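Local coordinates for protein inositol 2-dehydrogenase (Sinorhizobium meliloti, PDB 4HKT) that oxidises myo-inositol to 2-keto-myo-inositol (scyllo-inosose) with NAD+, the first step of myo-inositol breakdown, at residues P188-A193 against I215-S220. Sequence-based numbering, arbitrary orientation.
Sequences PVSVTA and ILQTAS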
loop_
_atom_site.group_PDB
_atom_site.type_symbol
_atom_site.label_atom_id
_atom_site.label_comp_id
_atom_site.label_asym_id
_atom_site.label_seq_id
_atom_site.Cartn_x
_atom_site.Cartn_y
_atom_site.Cartn_z
ATOM N N PRO B 188 -10.697 -23.825 19.748
ATOM C CA PRO B 188 -10.706 -24.934 18.779
ATOM C C PRO B 188 -11.004 -26.298 19.405
ATOM O O PRO B 188 -10.413 -26.644 20.460
ATOM C CB PRO B 188 -9.263 -24.936 18.235
ATOM C CG PRO B 188 -8.745 -23.565 18.495
ATOM C CD PRO B 188 -9.422 -23.097 19.751
ATOM N N VAL B 189 -11.812 -27.093 18.720
ATOM C CA VAL B 189 -12.200 -28.425 19.145
ATOM C C VAL B 189 -11.680 -29.536 18.226
ATOM O O VAL B 189 -11.768 -30.728 18.591
ATOM C CB VAL B 189 -13.728 -28.572 19.308
ATOM C CG1 VAL B 189 -14.228 -27.578 20.355
ATOM C CG2 VAL B 189 -14.502 -28.443 17.979
ATOM N N SER B 190 -11.135 -29.134 17.068
ATOM C CA SER B 190 -10.624 -30.013 16.062
ATOM C C SER B 190 -9.426 -29.401 15.326
ATOM O O SER B 190 -9.352 -28.193 15.089
ATOM C CB SER B 190 -11.709 -30.414 15.056
ATOM O OG SER B 190 -12.032 -29.333 14.194
ATOM N N VAL B 191 -8.497 -30.274 14.971
ATOM C CA VAL B 191 -7.290 -29.901 14.235
ATOM C C VAL B 191 -7.086 -30.828 13.047
ATOM O O VAL B 191 -7.162 -32.030 13.194
ATOM C CB VAL B 191 -6.074 -30.003 15.134
ATOM C CG1 VAL B 191 -4.816 -29.608 14.366
ATOM C CG2 VAL B 191 -6.256 -29.092 16.321
ATOM N N THR B 192 -6.853 -30.266 11.878
ATOM C CA THR B 192 -6.428 -31.082 10.766
ATOM C C THR B 192 -5.237 -30.400 10.105
ATOM O O THR B 192 -5.172 -29.153 10.001
ATOM C CB THR B 192 -7.612 -31.416 9.815
ATOM O OG1 THR B 192 -7.248 -32.528 8.967
ATOM C CG2 THR B 192 -7.994 -30.230 9.014
ATOM N N ALA B 193 -4.258 -31.207 9.720
ATOM C CA ALA B 193 -2.966 -30.663 9.314
ATOM C C ALA B 193 -2.296 -31.476 8.235
ATOM O O ALA B 193 -2.554 -32.671 8.080
ATOM C CB ALA B 193 -2.031 -30.618 10.497
ATOM N N ILE B 215 -5.748 -26.464 9.751
ATOM C CA ILE B 215 -7.064 -25.890 9.943
ATOM C C ILE B 215 -7.577 -26.284 11.329
ATOM O O ILE B 215 -7.632 -27.479 11.666
ATOM C CB ILE B 215 -8.110 -26.384 8.926
ATOM C CG1 ILE B 215 -7.663 -26.194 7.496
ATOM C CG2 ILE B 215 -9.434 -25.648 9.167
ATOM C CD1 ILE B 215 -8.476 -27.053 6.513
ATOM N N LEU B 216 -7.945 -25.264 12.105
ATOM C CA LEU B 216 -8.590 -25.391 13.383
ATOM C C LEU B 216 -10.062 -25.002 13.251
ATOM O O LEU B 216 -10.377 -24.080 12.500
ATOM C CB LEU B 216 -7.956 -24.417 14.387
ATOM C CG LEU B 216 -6.443 -24.395 14.516
ATOM C CD1 LEU B 216 -6.037 -23.409 15.612
ATOM C CD2 LEU B 216 -6.005 -25.783 14.840
ATOM N N GLN B 217 -10.938 -25.693 13.980
ATOM C CA GLN B 217 -12.350 -25.334 13.956
ATOM C C GLN B 217 -12.902 -25.402 15.360
ATOM O O GLN B 217 -12.536 -26.288 16.150
ATOM C CB GLN B 217 -13.130 -26.209 12.969
ATOM C CG GLN B 217 -14.634 -25.949 12.918
ATOM C CD GLN B 217 -15.286 -26.519 11.698
ATOM O OE1 GLN B 217 -15.135 -27.710 11.393
ATOM N NE2 GLN B 217 -16.013 -25.694 10.979
ATOM N N THR B 218 -13.751 -24.428 15.673
ATOM C CA THR B 218 -14.380 -24.323 16.968
ATOM C C THR B 218 -15.718 -25.027 16.917
ATOM O O THR B 218 -16.209 -25.390 15.828
ATOM C CB THR B 218 -14.647 -22.850 17.355
ATOM O OG1 THR B 218 -15.715 -22.334 16.543
ATOM C CG2 THR B 218 -13.405 -22.035 17.183
ATOM N N ALA B 219 -16.332 -25.178 18.090
ATOM C CA ALA B 219 -17.669 -25.800 18.197
ATOM C C ALA B 219 -18.715 -25.053 17.389
ATOM O O ALA B 219 -19.585 -25.661 16.805
ATOM C CB ALA B 219 -18.137 -25.942 19.659
ATOM N N SER B 220 -18.633 -23.744 17.308
ATOM C CA SER B 220 -19.632 -22.996 16.546
ATOM C C SER B 220 -19.331 -23.023 15.039
ATOM O O SER B 220 -20.134 -22.541 14.220
ATOM C CB SER B 220 -19.688 -21.573 17.104
ATOM O OG SER B 220 -18.439 -20.956 17.015
HETATM O O HOH W 1 -10.183 -28.950 12.070
HETATM O O HOH W 2 -14.569 -29.564 13.467
#
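V189 and S190 both face Q217 in a classic beta bulge, where strands 188-193 and 215-218 pair antiparallel with their axes at 146°. Q217 O takes V189 N at 2.8 Å and, weakly, S190 N. Q217 N returns a bond to S190 O, which also receives a CA-H...O contact from L216. Past the bulge the pairing is regular: T192 and I215 exchange two bonds, I215 N to T192 O and T192 N to I215 O, both close to straight.

L216 lies on the same sheet face as V191. Its CD2 sits 3.6 Å from V191 CG2, the two side chains running side by side. Its other methyl, CD1, meets P188 CG at 4.0 Å, so the leucine fork touches both residues.

S190, T192, I215 and Q217 point to the opposite face. T192 CG2 packs on I215 CB at 3.8 Å. S190 OG stands between its own backbone N and carbonyl carbon (chi1 73°), and from there comes within 3.5 Å of Q217 CB. Two waters bond to this hydroxyl. One, at 2.8 Å from S190 OG, donates to I215 O; the other donates to Q217 OE1, giving the two side chains a water-bridged link. The amide NE2 of Q217 bonds to G221 O and to A195 O of the second subunit. V189 CG2 lies over the T218-A219 peptide, 3.7 Å from A219 N.

In the mixed sheet of the C-terminal domain, 188-196 lies between 211-218 and the short strand 328-329. Helix 305-324 covers P188 and V191, while L216 packs on helix 168-184. On the other face T192 meets T192 of the second subunit, so this face takes part in the subunit interface.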